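Local coordinates for putative uncharacterized protein PH0350 (Pyrococcus horikoshii, PDB 3QJL) that binds CRISPR RNA as a Cas6-family RAMP protein with a ferredoxin-like fold and probably serves the antiviral defence of its host, at residues K122-E127 / E218-G223; F222-G227 / G237-I242; S84-D89 / E174-T179. All blocks are in the same frame, centred on the assembly; numbering follows the deposited sequence.

Interaction 1 (K122-E127 / E218-G223); sequences KELGKE and EIARFG. With nucleotides of chain B.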
loop_
_atom_site.group_PDB
_atom_site.type_symbol
_atom_site.label_atom_id
_atom_site.label_comp_id
_atom_site.label_asym_id
_atom_site.label_seq_id
_atom_site.Cartn_x
_atom_site.Cartn_y
_atom_site.Cartn_z
ATOM N N LYS A 122 -19.615 10.837 11.172
ATOM C CA LYS A 122 -19.227 10.794 12.586
ATOM C C LYS A 122 -18.693 12.131 13.112
ATOM O O LYS A 122 -18.112 12.899 12.356
ATOM C CB LYS A 122 -18.197 9.678 12.769
ATOM C CG LYS A 122 -18.235 8.655 11.619
ATOM C CD LYS A 122 -17.507 7.339 11.958
ATOM C CE LYS A 122 -17.665 6.273 10.852
ATOM N NZ LYS A 122 -16.721 6.404 9.683
ATOM N N GLU A 123 -18.905 12.421 14.394
ATOM C CA GLU A 123 -18.365 13.647 14.996
ATOM C C GLU A 123 -16.847 13.517 15.122
ATOM O O GLU A 123 -16.319 12.405 15.072
ATOM C CB GLU A 123 -18.974 13.899 16.379
ATOM C CG GLU A 123 -20.468 14.225 16.389
ATOM C CD GLU A 123 -20.755 15.680 16.762
ATOM O OE1 GLU A 123 -19.783 16.457 16.924
ATOM O OE2 GLU A 123 -21.950 16.045 16.892
ATOM N N LEU A 124 -16.136 14.631 15.271
ATOM C CA LEU A 124 -14.691 14.541 15.461
ATOM C C LEU A 124 -14.283 14.699 16.925
ATOM O O LEU A 124 -15.088 15.114 17.757
ATOM C CB LEU A 124 -14.003 15.624 14.627
ATOM C CG LEU A 124 -14.277 15.573 13.123
ATOM C CD1 LEU A 124 -13.812 16.841 12.447
ATOM C CD2 LEU A 124 -13.614 14.364 12.493
ATOM N N GLY A 125 -13.022 14.389 17.217
ATOM C CA GLY A 125 -12.422 14.590 18.526
ATOM C C GLY A 125 -11.309 15.622 18.505
ATOM O O GLY A 125 -11.110 16.319 17.504
ATOM N N LYS A 126 -10.548 15.693 19.594
ATOM C CA LYS A 126 -9.368 16.550 19.630
ATOM C C LYS A 126 -8.357 16.058 18.605
ATOM O O LYS A 126 -7.744 16.851 17.884
ATOM C CB LYS A 126 -8.737 16.568 21.027
ATOM C CG LYS A 126 -9.482 17.443 22.029
ATOM C CD LYS A 126 -8.610 18.582 22.565
ATOM C CE LYS A 126 -9.467 19.788 22.966
ATOM N NZ LYS A 126 -10.684 19.390 23.731
ATOM N N GLU A 127 -8.187 14.740 18.554
ATOM C CA GLU A 127 -7.347 14.106 17.549
ATOM C C GLU A 127 -8.161 13.114 16.743
ATOM O O GLU A 127 -8.976 12.377 17.291
ATOM C CB GLU A 127 -6.195 13.359 18.202
ATOM C CG GLU A 127 -5.082 14.222 18.712
ATOM C CD GLU A 127 -4.159 13.432 19.601
ATOM O OE1 GLU A 127 -4.511 12.266 19.906
ATOM O OE2 GLU A 127 -3.097 13.966 19.992
ATOM N N GLU A 218 -11.360 23.704 13.757
ATOM C CA GLU A 218 -12.069 24.199 12.578
ATOM C C GLU A 218 -11.465 23.750 11.246
ATOM O O GLU A 218 -12.200 23.460 10.301
ATOM C CB GLU A 218 -12.177 25.717 12.605
ATOM C CG GLU A 218 -11.403 26.352 13.730
ATOM C CD GLU A 218 -11.555 27.860 13.750
ATOM O OE1 GLU A 218 -12.536 28.384 13.159
ATOM O OE2 GLU A 218 -10.687 28.523 14.358
ATOM N N ILE A 219 -10.135 23.710 11.158
ATOM C CA ILE A 219 -9.481 23.235 9.938
ATOM C C ILE A 219 -9.782 21.754 9.751
ATOM O O ILE A 219 -10.015 21.303 8.626
ATOM C CB ILE A 219 -7.961 23.505 9.941
ATOM C CG1 ILE A 219 -7.700 25.001 9.766
ATOM C CG2 ILE A 219 -7.254 22.732 8.823
ATOM C CD1 ILE A 219 -6.277 25.408 10.023
ATOM N N ALA A 220 -9.811 21.006 10.858
ATOM C CA ALA A 220 -10.218 19.596 10.823
ATOM C C ALA A 220 -11.625 19.426 10.238
ATOM O O ALA A 220 -11.834 18.603 9.344
ATOM C CB ALA A 220 -10.133 18.965 12.207
ATOM N N ARG A 221 -12.588 20.200 10.736
ATOM C CA ARG A 221 -13.926 20.152 10.163
ATOM C C ARG A 221 -13.836 20.491 8.681
ATOM O O ARG A 221 -14.438 19.818 7.837
ATOM C CB ARG A 221 -14.898 21.095 10.887
ATOM C CG ARG A 221 -15.701 20.427 12.012
ATOM C CD ARG A 221 -16.491 21.425 12.885
ATOM N NE ARG A 221 -17.481 22.213 12.142
ATOM C CZ ARG A 221 -18.797 21.956 12.084
ATOM N NH1 ARG A 221 -19.316 20.904 12.715
ATOM N NH2 ARG A 221 -19.610 22.757 11.387
ATOM N N PHE A 222 -13.060 21.523 8.364
ATOM C CA PHE A 222 -12.951 21.970 6.978
ATOM C C PHE A 222 -12.428 20.889 6.038
ATOM O O PHE A 222 -12.987 20.671 4.967
ATOM C CB PHE A 222 -12.092 23.227 6.842
ATOM C CG PHE A 222 -12.082 23.778 5.455
ATOM C CD1 PHE A 222 -13.163 24.505 4.980
ATOM C CD2 PHE A 222 -11.025 23.533 4.610
ATOM C CE1 PHE A 222 -13.173 24.998 3.699
ATOM C CE2 PHE A 222 -11.030 24.023 3.325
ATOM C CZ PHE A 222 -12.106 24.759 2.868
ATOM N N GLY A 223 -11.354 20.218 6.448
ATOM C CA GLY A 223 -10.756 19.164 5.642
ATOM C C GLY A 223 -11.671 17.966 5.485
ATOM O O GLY A 223 -11.811 17.405 4.396
ATOM O "O5'" G B 1 -21.691 4.016 4.187
ATOM C "C5'" G B 1 -20.937 3.046 4.911
ATOM C "C4'" G B 1 -19.586 2.802 4.279
ATOM O "O4'" G B 1 -19.125 4.039 3.665
ATOM C "C3'" G B 1 -18.483 2.362 5.244
ATOM O "O3'" G B 1 -17.560 1.484 4.575
ATOM C "C2'" G B 1 -17.784 3.686 5.574
ATOM O "O2'" G B 1 -16.442 3.562 6.010
ATOM C "C1'" G B 1 -17.891 4.431 4.238
ATOM N N9 G B 1 -17.889 5.899 4.365
ATOM C C8 G B 1 -17.423 6.787 3.422
ATOM N N7 G B 1 -17.533 8.037 3.780
ATOM C C5 G B 1 -18.114 7.979 5.037
ATOM C C6 G B 1 -18.476 9.026 5.919
ATOM O O6 G B 1 -18.343 10.244 5.754
ATOM N N1 G B 1 -19.045 8.549 7.099
ATOM C C2 G B 1 -19.240 7.225 7.398
ATOM N N2 G B 1 -19.803 6.968 8.593
ATOM N N3 G B 1 -18.906 6.235 6.578
ATOM C C4 G B 1 -18.350 6.673 5.419
#
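L124 and R221 mark the closest backbone approach of segments K122-E127 and E218-G223, with CA atoms 7.8 Å apart. Residues K122 to L124 run extended in the loop between strands 109-118 and 128-132. The other segment is part of helix 217-226, where F222 N donates to E218 O at 2.9 Å. The contact is small, about 90 Å² counting both sides, and is carried by one leucine. With CG beside its backbone N and opposite the carbonyl carbon (chi1 -58°), L124 sends CD1 onto the helix surface. CD1 lies 4.0 Å from R221 N. It also approaches A220 CB, at 4.3 Å, and R221 CG, so the methyl group meets both the helix backbone and the aliphatic parts of two neighbouring side chains. The R221 chain bends at chi3 (60°), and its NH1 stays 6.1 Å from E123 OE1, too far for an ion pair, so any attraction is probably weak. Two residues before the leucine, the K122 chain, bent at chi4, packs beside the guanine N2 of G1 of chain B, while its NZ bonds to L241 O, tying the loop to strand 239-242. The arrangement fits the tandem ferredoxin-like architecture of Cas6 RAMP proteins, in which this loop leads from the N-terminal sheet into the C-terminal one beside bound RNA.

Interaction 2 (F222-G227 / G237-I242); sequences FGYENG and GMVKLI. With nucleotides of chain B.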
loop_
_atom_site.group_PDB
_atom_site.type_symbol
_atom_site.label_atom_id
_atom_site.label_comp_id
_atom_site.label_asym_id
_atom_site.label_seq_id
_atom_site.Cartn_x
_atom_site.Cartn_y
_atom_site.Cartn_z
ATOM N N PHE A 222 -13.060 21.523 8.364
ATOM C CA PHE A 222 -12.951 21.970 6.978
ATOM C C PHE A 222 -12.428 20.889 6.038
ATOM O O PHE A 222 -12.987 20.671 4.967
ATOM C CB PHE A 222 -12.092 23.227 6.842
ATOM C CG PHE A 222 -12.082 23.778 5.455
ATOM C CD1 PHE A 222 -13.163 24.505 4.980
ATOM C CD2 PHE A 222 -11.025 23.533 4.610
ATOM C CE1 PHE A 222 -13.173 24.998 3.699
ATOM C CE2 PHE A 222 -11.030 24.023 3.325
ATOM C CZ PHE A 222 -12.106 24.759 2.868
ATOM N N GLY A 223 -11.354 20.218 6.448
ATOM C CA GLY A 223 -10.756 19.164 5.642
ATOM C C GLY A 223 -11.671 17.966 5.485
ATOM O O GLY A 223 -11.811 17.405 4.396
ATOM N N TYR A 224 -12.295 17.577 6.590
ATOM C CA TYR A 224 -13.240 16.472 6.601
ATOM C C TYR A 224 -14.354 16.703 5.576
ATOM O O TYR A 224 -14.695 15.805 4.812
ATOM C CB TYR A 224 -13.800 16.334 8.014
ATOM C CG TYR A 224 -14.566 15.072 8.328
ATOM C CD1 TYR A 224 -14.323 13.877 7.664
ATOM C CD2 TYR A 224 -15.543 15.084 9.314
ATOM C CE1 TYR A 224 -15.048 12.728 7.984
ATOM C CE2 TYR A 224 -16.265 13.959 9.631
ATOM C CZ TYR A 224 -16.025 12.787 8.975
ATOM O OH TYR A 224 -16.778 11.693 9.339
ATOM N N GLU A 225 -14.908 17.916 5.563
ATOM C CA GLU A 225 -16.058 18.236 4.715
ATOM C C GLU A 225 -15.683 18.523 3.269
ATOM O O GLU A 225 -16.349 18.059 2.345
ATOM C CB GLU A 225 -16.829 19.428 5.286
ATOM C CG GLU A 225 -17.398 19.183 6.667
ATOM C CD GLU A 225 -17.762 20.460 7.407
ATOM O OE1 GLU A 225 -17.831 21.527 6.768
ATOM O OE2 GLU A 225 -17.959 20.398 8.640
ATOM N N ASN A 226 -14.655 19.352 3.093
ATOM C CA ASN A 226 -14.188 19.772 1.771
ATOM C C ASN A 226 -12.944 19.108 1.198
ATOM O O ASN A 226 -12.495 19.481 0.111
ATOM C CB ASN A 226 -14.004 21.276 1.741
ATOM C CG ASN A 226 -15.295 22.004 1.932
ATOM O OD1 ASN A 226 -16.355 21.533 1.511
ATOM N ND2 ASN A 226 -15.225 23.159 2.576
ATOM N N GLY A 227 -12.376 18.161 1.938
ATOM C CA GLY A 227 -11.161 17.495 1.512
ATOM C C GLY A 227 -9.912 18.233 1.948
ATOM O O GLY A 227 -9.935 19.448 2.134
ATOM N N GLY A 237 -8.454 14.448 -2.096
ATOM C CA GLY A 237 -8.389 14.991 -0.761
ATOM C C GLY A 237 -9.455 14.502 0.196
ATOM O O GLY A 237 -9.399 14.776 1.395
ATOM N N MET A 238 -10.441 13.776 -0.301
ATOM C CA MET A 238 -11.482 13.313 0.608
ATOM C C MET A 238 -10.933 12.304 1.616
ATOM O O MET A 238 -10.263 11.341 1.252
ATOM C CB MET A 238 -12.656 12.717 -0.167
ATOM C CG MET A 238 -13.856 12.365 0.679
ATOM S SD MET A 238 -15.271 12.118 -0.409
ATOM C CE MET A 238 -16.472 11.487 0.754
ATOM N N VAL A 239 -11.215 12.530 2.889
ATOM C CA VAL A 239 -10.854 11.552 3.897
ATOM C C VAL A 239 -12.103 11.009 4.573
ATOM O O VAL A 239 -13.219 11.438 4.293
ATOM C CB VAL A 239 -9.907 12.139 4.952
ATOM C CG1 VAL A 239 -8.723 12.772 4.277
ATOM C CG2 VAL A 239 -10.632 13.170 5.798
ATOM N N LYS A 240 -11.890 10.072 5.480
ATOM C CA LYS A 240 -12.953 9.361 6.140
ATOM C C LYS A 240 -12.405 8.994 7.502
ATOM O O LYS A 240 -11.208 8.761 7.659
ATOM C CB LYS A 240 -13.327 8.136 5.314
ATOM C CG LYS A 240 -13.338 6.817 6.039
ATOM C CD LYS A 240 -13.567 5.700 5.030
ATOM C CE LYS A 240 -13.593 4.342 5.681
ATOM N NZ LYS A 240 -13.919 3.306 4.679
ATOM N N LEU A 241 -13.266 8.972 8.502
ATOM C CA LEU A 241 -12.787 8.834 9.861
ATOM C C LEU A 241 -12.741 7.368 10.268
ATOM O O LEU A 241 -13.703 6.627 10.064
ATOM C CB LEU A 241 -13.667 9.644 10.802
ATOM C CG LEU A 241 -13.172 9.894 12.218
ATOM C CD1 LEU A 241 -11.794 10.537 12.232
ATOM C CD2 LEU A 241 -14.175 10.777 12.917
ATOM N N ILE A 242 -11.602 6.955 10.816
ATOM C CA ILE A 242 -11.418 5.605 11.329
ATOM C C ILE A 242 -10.934 5.705 12.767
ATOM O O ILE A 242 -10.957 6.782 13.360
ATOM C CB ILE A 242 -10.435 4.770 10.469
ATOM C CG1 ILE A 242 -8.986 5.166 10.726
ATOM C CG2 ILE A 242 -10.745 4.917 8.994
ATOM C CD1 ILE A 242 -8.013 4.467 9.815
ATOM P P A B 4 -10.301 1.849 3.510
ATOM O OP1 A B 4 -11.765 1.632 3.661
ATOM O OP2 A B 4 -9.826 2.880 2.556
ATOM O "O5'" A B 4 -9.635 2.086 4.932
ATOM C "C5'" A B 4 -8.228 2.007 5.094
ATOM C "C4'" A B 4 -7.855 1.150 6.275
ATOM O "O4'" A B 4 -8.660 1.535 7.415
ATOM C "C3'" A B 4 -8.071 -0.348 6.093
ATOM O "O3'" A B 4 -7.098 -1.059 6.862
ATOM C "C2'" A B 4 -9.441 -0.566 6.707
ATOM O "O2'" A B 4 -9.668 -1.890 7.148
ATOM C "C1'" A B 4 -9.411 0.427 7.871
ATOM N N9 A B 4 -10.728 0.926 8.276
ATOM C C8 A B 4 -11.764 1.339 7.473
ATOM N N7 A B 4 -12.813 1.761 8.138
ATOM C C5 A B 4 -12.436 1.627 9.465
ATOM C C6 A B 4 -13.109 1.911 10.662
ATOM N N6 A B 4 -14.347 2.404 10.712
ATOM N N1 A B 4 -12.451 1.665 11.816
ATOM C C2 A B 4 -11.201 1.175 11.759
ATOM N N3 A B 4 -10.460 0.873 10.697
ATOM C C4 A B 4 -11.151 1.122 9.567
ATOM O "O5'" G B 1 -21.691 4.016 4.187
ATOM C "C5'" G B 1 -20.937 3.046 4.911
ATOM C "C4'" G B 1 -19.586 2.802 4.279
ATOM O "O4'" G B 1 -19.125 4.039 3.665
ATOM C "C3'" G B 1 -18.483 2.362 5.244
ATOM O "O3'" G B 1 -17.560 1.484 4.575
ATOM C "C2'" G B 1 -17.784 3.686 5.574
ATOM O "O2'" G B 1 -16.442 3.562 6.010
ATOM C "C1'" G B 1 -17.891 4.431 4.238
ATOM N N9 G B 1 -17.889 5.899 4.365
ATOM C C8 G B 1 -17.423 6.787 3.422
ATOM N N7 G B 1 -17.533 8.037 3.780
ATOM C C5 G B 1 -18.114 7.979 5.037
ATOM C C6 G B 1 -18.476 9.026 5.919
ATOM O O6 G B 1 -18.343 10.244 5.754
ATOM N N1 G B 1 -19.045 8.549 7.099
ATOM C C2 G B 1 -19.240 7.225 7.398
ATOM N N2 G B 1 -19.803 6.968 8.593
ATOM N N3 G B 1 -18.906 6.235 6.578
ATOM C C4 G B 1 -18.350 6.673 5.419
HETATM O O HOH W 1 -12.464 15.169 3.307
HETATM O O HOH W 2 -16.076 9.021 7.875
#
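Y224 reaches from helix 217-226 to V239 and L241 of strand 239-242, a helix-on-strand packing within the C-terminal half of this ferredoxin-like RAMP fold. The axes of helix segment 222-226 and strand segment 239-242 approach to 8.0 Å, and their directions differ by 120°. Although the first bond of the Y224 side chain leads away from the strand, CG is anti to the backbone N (chi1 -167°) and the far end of the ring comes back toward the strand. Its CD1 then lies 4.2 Å from V239 CG2, the two side chains crossing obliquely. Y224 OH is 4.0 Å from L241 CB, and these two side chains cross at about a right angle. K240 CA sits at the ring edge. Further along, G227, the first residue past the helix, has positive phi, and its CA faces G237 O. Water 1 bridges the backbones, donating to G223 O and Y224 O and accepting from V239 N at 2.9 Å. Water 2, in the plane of the Y224 ring, accepts from L241 N and links it to the tyrosine hydroxyl.

Two other side chains of the strand address RNA. I242 lays CB and CG2 against the adenine of A4 of chain B, with CG2 3.7 Å from C5. K240, extended beyond CG, carries its ammonium between two nucleotides. The same NZ makes a weak bond to O2' of G1 of chain B and a hydrogen bond to the phosphate of A4 of chain B, with NZ 2.9 Å from OP1.

Interaction 3 (S84-D89 / E174-T179); sequences SSSNED and EVMGET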
loop_
_atom_site.group_PDB
_atom_site.type_symbol
_atom_site.label_atom_id
_atom_site.label_comp_id
_atom_site.label_asym_id
_atom_site.label_seq_id
_atom_site.Cartn_x
_atom_site.Cartn_y
_atom_site.Cartn_z
ATOM N N SER A 84 -18.735 15.031 -0.963
ATOM C CA SER A 84 -18.836 15.758 0.302
ATOM C C SER A 84 -18.727 17.267 0.102
ATOM O O SER A 84 -18.186 17.728 -0.900
ATOM C CB SER A 84 -17.759 15.261 1.278
ATOM O OG SER A 84 -17.849 15.882 2.550
ATOM N N SER A 85 -19.208 18.034 1.072
ATOM C CA SER A 85 -19.119 19.487 1.007
ATOM C C SER A 85 -19.635 20.090 2.297
ATOM O O SER A 85 -20.468 19.505 2.980
ATOM C CB SER A 85 -19.985 20.006 -0.150
ATOM O OG SER A 85 -19.953 21.428 -0.250
ATOM N N SER A 86 -19.187 21.300 2.600
ATOM C CA SER A 86 -19.597 21.969 3.824
ATOM C C SER A 86 -20.910 22.693 3.564
ATOM O O SER A 86 -21.598 23.137 4.486
ATOM C CB SER A 86 -18.525 22.967 4.246
ATOM O OG SER A 86 -18.189 23.816 3.166
ATOM N N ASN A 87 -21.246 22.789 2.285
ATOM C CA ASN A 87 -22.397 23.526 1.819
ATOM C C ASN A 87 -23.443 22.553 1.314
ATOM O O ASN A 87 -23.262 21.944 0.255
ATOM C CB ASN A 87 -21.947 24.414 0.670
ATOM C CG ASN A 87 -23.054 25.294 0.133
ATOM O OD1 ASN A 87 -24.243 25.103 0.429
ATOM N ND2 ASN A 87 -22.665 26.271 -0.678
ATOM N N GLU A 88 -24.550 22.410 2.045
ATOM C CA GLU A 88 -25.516 21.392 1.647
ATOM C C GLU A 88 -26.363 21.852 0.471
ATOM O O GLU A 88 -27.083 21.062 -0.124
ATOM C CB GLU A 88 -26.351 20.862 2.815
ATOM C CG GLU A 88 -27.660 21.571 3.054
ATOM C CD GLU A 88 -27.483 22.862 3.816
ATOM O OE1 GLU A 88 -26.312 23.301 3.955
ATOM O OE2 GLU A 88 -28.511 23.425 4.274
ATOM N N ASP A 89 -26.230 23.117 0.098
ATOM C CA ASP A 89 -26.783 23.546 -1.175
ATOM C C ASP A 89 -26.022 22.956 -2.363
ATOM O O ASP A 89 -26.624 22.637 -3.389
ATOM C CB ASP A 89 -26.894 25.066 -1.263
ATOM C CG ASP A 89 -28.159 25.590 -0.598
ATOM O OD1 ASP A 89 -29.163 24.836 -0.546
ATOM O OD2 ASP A 89 -28.147 26.747 -0.117
ATOM N N GLU A 174 -11.246 31.295 1.857
ATOM C CA GLU A 174 -11.821 31.484 0.534
ATOM C C GLU A 174 -13.252 30.962 0.433
ATOM O O GLU A 174 -14.141 31.673 -0.037
ATOM C CB GLU A 174 -10.959 30.791 -0.515
ATOM C CG GLU A 174 -11.175 31.301 -1.913
ATOM C CD GLU A 174 -10.511 32.640 -2.136
ATOM O OE1 GLU A 174 -9.256 32.671 -2.210
ATOM O OE2 GLU A 174 -11.246 33.657 -2.220
ATOM N N VAL A 175 -13.468 29.706 0.821
ATOM C CA VAL A 175 -14.818 29.143 0.791
ATOM C C VAL A 175 -15.670 29.480 2.018
ATOM O O VAL A 175 -16.882 29.679 1.897
ATOM C CB VAL A 175 -14.828 27.625 0.516
ATOM C CG1 VAL A 175 -13.453 27.153 0.142
ATOM C CG2 VAL A 175 -15.378 26.862 1.708
ATOM N N MET A 176 -15.046 29.547 3.192
ATOM C CA MET A 176 -15.798 29.812 4.415
ATOM C C MET A 176 -16.145 31.288 4.602
ATOM O O MET A 176 -17.130 31.616 5.255
ATOM C CB MET A 176 -15.080 29.254 5.647
ATOM C CG MET A 176 -15.789 28.062 6.278
ATOM S SD MET A 176 -16.498 26.959 5.028
ATOM C CE MET A 176 -17.086 25.587 6.025
ATOM N N GLY A 177 -15.340 32.174 4.031
ATOM C CA GLY A 177 -15.604 33.597 4.118
ATOM C C GLY A 177 -14.798 34.302 5.192
ATOM O O GLY A 177 -14.688 35.525 5.188
ATOM N N GLU A 178 -14.236 33.536 6.119
ATOM C CA GLU A 178 -13.366 34.111 7.141
ATOM C C GLU A 178 -12.120 33.249 7.371
ATOM O O GLU A 178 -12.050 32.111 6.914
ATOM C CB GLU A 178 -14.129 34.310 8.452
ATOM C CG GLU A 178 -14.353 33.025 9.232
ATOM C CD GLU A 178 -15.554 33.106 10.161
ATOM O OE1 GLU A 178 -15.908 34.230 10.596
ATOM O OE2 GLU A 178 -16.149 32.042 10.446
ATOM N N THR A 179 -11.129 33.805 8.059
ATOM C CA THR A 179 -9.936 33.046 8.413
ATOM C C THR A 179 -10.189 32.348 9.737
ATOM O O THR A 179 -10.820 32.927 10.617
ATOM C CB THR A 179 -8.700 33.953 8.536
ATOM O OG1 THR A 179 -9.094 35.320 8.380
ATOM C CG2 THR A 179 -7.671 33.602 7.465
#
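S86 and M176 meet across the boundary between the N- and C-terminal halves of the ferredoxin-like Cas6 fold, the serine following strand 79-85 and the methionine belonging to the C-terminal part of helix 160-176. The M176 chain bends at chi2 (38°), which brings its terminal methyl to the serine: CE is 3.5 Å from S86 CB and equally near OG, while SD lies 4.0 Å from OG. V175 adds a looser touch, its CG2 4.4 Å from S86 OG. This is plain van der Waals packing near the surface, about 80 Å² in all.

In the next shell, S86 OG is hydrogen-bonded to N226 ND2 of helix 217-226, so the hydroxyl beside the methionine already has a polar partner. V175 also packs on F222 and N226, giving both sides of the contact a common neighbour in that helix.

Further out, one side-chain bond spans S86 along the chain and a second caps the helix that follows. S85 OG accepts from N87 N at 3.2 Å, forming an ST turn around the serine, and the same oxygen is also hydrogen-bonded to F53 O. N87 occupies the N-cap of helix 88-100: its OD1 accepts from D89 N at 2.8 Å, the donor standing 36° out of the carbonyl plane.

How the interactions relate
Along the chain the segments come in the order 84-89, 122-127, 174-179, 218-223, 222-227 and 237-242. Interactions 1 and 2 have centres about 9 Å apart and share F222 and G223 of helix 217-226; interaction 3 lies about 14 Å from the first and 13 Å from the second. The helix connects all three: it meets the 122-127 loop and strand 239-242, while F222 packs on M176, and E225 O probably bonds S84 OG (2.7 Å). Interactions 1 and 2 approach RNA within the C-terminal half, whereas interaction 3 joins the N- and C-terminal halves, consistent with one helix connecting the RNA-facing strand to the interdomain boundary.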